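Local coordinates for 3-dehydroquinate dehydratase (Geobacillus kaustophilus, PDB 2YR1) that catalyses the cis-dehydration of 3-dehydroquinate to 3-dehydroshikimate through a Schiff-base intermediate, the third step of the chorismate pathway, and works as a homodimer, at the interface of chains A and B. Sequence-based numbering; all coordinates share one arbitrary frame. Chains: chain A/B, 3-dehydroquinate dehydratase.

The interface of chains A and B. Residues chain A 210, 213-214, 217; chain B 221, 252, 255-257.
The hydroxyl OG of B:Ser256 reaches across to chain A through water 1, lying 3.0 Å from the water oxygen, which in turn takes the backbone N-H of A:Ile214 at 2.8 Å from its N. That amide lies in the first turn of helix 213-218, where no earlier turn of the helix would supply a carbonyl. On its own side, OG donates to the carbonyl O of B:Leu252 over 2.8 Å; the donor is tilted 32° from the carbonyl plane. With OG anti to its own carbonyl carbon, beside the backbone N (chi1 -77°), the hydroxyl points back to the end of helix 242-255; its proton spent there, the water would be the donor to OG. No N or O of one chain lies within bonding reach of the other, and most of the rest is packing of carbon groups. Methyl CD1 of B:Leu252 faces CD1 of A:Leu217 at 3.8 Å, while the side chains as a whole slide past one another in opposite directions. CD1 of B:Leu221 abuts the branch carbon CB of A:Ile214 at 3.8 Å. Near the chain B terminus, methyl CB of A:Ala213 lies against the carbonyl O of B:Tyr255 at 3.4 Å, and the carbonyl O of A:Gly210 is 3.3 Å from CA of B:Ser256. By symmetry the patch occurs twice, helping hold the homodimer together; its centre lies about 24 Å from B:Lys174, the Schiff-base lysine, which suggests a part in assembly rather than direct catalysis.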
ATOM      1  N   GLY A 210      -6.652  10.707   5.305  1.00 22.18           N
ATOM      2  CA  GLY A 210      -6.676   9.315   5.735  1.00 21.08           C
ATOM      3  C   GLY A 210      -6.632   8.390   4.538  1.00 19.84           C
ATOM      4  O   GLY A 210      -5.953   7.362   4.533  1.00 18.83           O
ATOM      5  N   ALA A 213      -3.153   7.681   3.285  1.00 22.33           N
ATOM      6  CA  ALA A 213      -2.141   7.113   4.159  1.00 21.48           C
ATOM      7  C   ALA A 213      -1.286   6.069   3.447  1.00 24.11           C
ATOM      8  O   ALA A 213      -0.058   6.075   3.574  1.00 18.75           O
ATOM      9  CB  ALA A 213      -2.791   6.492   5.395  1.00 27.28           C
ATOM     10  N   ILE A 214      -1.928   5.183   2.692  1.00 20.34           N
ATOM     11  CA  ILE A 214      -1.189   4.124   2.007  1.00 23.19           C
ATOM     12  C   ILE A 214      -0.059   4.666   1.157  1.00 19.44           C
ATOM     13  O   ILE A 214       0.992   4.020   1.021  1.00 20.78           O
ATOM     14  CB  ILE A 214      -2.108   3.233   1.100  1.00 19.94           C
ATOM     15  CG1 ILE A 214      -1.303   2.050   0.544  1.00 14.74           C
ATOM     16  CG2 ILE A 214      -2.657   4.049  -0.084  1.00 18.23           C
ATOM     17  CD1 ILE A 214      -0.741   1.090   1.617  1.00 23.56           C
ATOM     18  N   LEU A 217       3.202   5.243   2.993  1.00 16.68           N
ATOM     19  CA  LEU A 217       3.886   4.037   3.433  1.00 19.71           C
ATOM     20  C   LEU A 217       4.363   3.160   2.279  1.00 19.39           C
ATOM     21  O   LEU A 217       5.280   2.363   2.455  1.00 23.08           O
ATOM     22  CB  LEU A 217       2.952   3.207   4.328  1.00 18.37           C
ATOM     23  CG  LEU A 217       2.342   3.842   5.590  1.00 18.43           C
ATOM     24  CD1 LEU A 217       1.272   2.934   6.152  1.00 18.43           C
ATOM     25  CD2 LEU A 217       3.428   4.097   6.634  1.00 12.74           C
TER
ATOM     26  N   LEU B 221      -8.074  -1.798   1.228  1.00 18.44           N
ATOM     27  CA  LEU B 221      -8.417  -0.396   1.032  1.00 16.87           C
ATOM     28  C   LEU B 221      -9.075  -0.240  -0.339  1.00 20.54           C
ATOM     29  O   LEU B 221      -9.703   0.783  -0.623  1.00 24.08           O
ATOM     30  CB  LEU B 221      -7.151   0.473   1.093  1.00 18.80           C
ATOM     31  CG  LEU B 221      -6.437   0.554   2.452  1.00 23.42           C
ATOM     32  CD1 LEU B 221      -5.076   1.191   2.261  1.00 12.83           C
ATOM     33  CD2 LEU B 221      -7.280   1.368   3.446  1.00 22.52           C
ATOM     34  N   LEU B 252      -2.425   0.668   9.408  1.00 17.97           N
ATOM     35  CA  LEU B 252      -3.190   1.160   8.265  1.00 23.00           C
ATOM     36  C   LEU B 252      -4.619   1.561   8.663  1.00 24.31           C
ATOM     37  O   LEU B 252      -5.128   2.589   8.228  1.00 20.88           O
ATOM     38  CB  LEU B 252      -3.228   0.086   7.181  1.00 24.60           C
ATOM     39  CG  LEU B 252      -3.293   0.539   5.724  1.00 34.77           C
ATOM     40  CD1 LEU B 252      -2.236   1.606   5.447  1.00 28.86           C
ATOM     41  CD2 LEU B 252      -3.091  -0.691   4.822  1.00 32.58           C
ATOM     42  N   TYR B 255      -4.709   4.862  10.812  1.00 29.19           N
ATOM     43  CA  TYR B 255      -4.436   6.055  10.024  1.00 33.08           C
ATOM     44  C   TYR B 255      -5.137   6.224   8.689  1.00 35.46           C
ATOM     45  O   TYR B 255      -4.914   7.225   8.005  1.00 34.90           O
ATOM     46  CB  TYR B 255      -2.934   6.193   9.811  1.00 33.72           C
ATOM     47  CG  TYR B 255      -2.187   6.401  11.100  1.00 33.66           C
ATOM     48  CD1 TYR B 255      -2.415   7.528  11.880  1.00 31.40           C
ATOM     49  CD2 TYR B 255      -1.270   5.456  11.553  1.00 32.32           C
ATOM     50  CE1 TYR B 255      -1.748   7.706  13.087  1.00 38.84           C
ATOM     51  CE2 TYR B 255      -0.601   5.625  12.751  1.00 35.99           C
ATOM     52  CZ  TYR B 255      -0.843   6.747  13.514  1.00 32.87           C
ATOM     53  OH  TYR B 255      -0.185   6.907  14.708  1.00 41.60           O
ATOM     54  N   SER B 256      -5.973   5.267   8.309  1.00 30.59           N
ATOM     55  CA  SER B 256      -6.687   5.378   7.048  1.00 40.31           C
ATOM     56  C   SER B 256      -8.090   5.900   7.293  1.00 45.98           C
ATOM     57  O   SER B 256      -8.935   5.208   7.854  1.00 49.76           O
ATOM     58  CB  SER B 256      -6.737   4.031   6.332  1.00 36.64           C
ATOM     59  OG  SER B 256      -5.484   3.753   5.729  1.00 39.30           O
ATOM     60  N   ARG B 257      -8.315   7.137   6.866  1.00 52.97           N
ATOM     61  CA  ARG B 257      -9.591   7.821   7.032  1.00 57.37           C
ATOM     62  C   ARG B 257     -10.007   7.922   8.499  1.00 58.78           C
ATOM     63  O   ARG B 257      -9.363   7.270   9.352  1.00 58.91           O
ATOM     64  CB  ARG B 257     -10.683   7.118   6.218  1.00 59.42           C
ATOM     65  CG  ARG B 257     -11.045   7.838   4.922  1.00 58.74           C
ATOM     66  CD  ARG B 257     -11.491   9.272   5.213  1.00 61.25           C
ATOM     67  NE  ARG B 257     -12.018   9.962   4.038  1.00 64.86           N
ATOM     68  CZ  ARG B 257     -13.135   9.615   3.403  1.00 66.82           C
ATOM     69  NH1 ARG B 257     -13.851   8.581   3.830  1.00 68.79           N
ATOM     70  NH2 ARG B 257     -13.540  10.306   2.346  1.00 65.67           N
ATOM     71  OXT ARG B 257     -10.980   8.654   8.775  1.00 59.87           O
TER
HETATM   72  O   HOH W   1      -4.657   4.447   2.958  1.00 23.37           O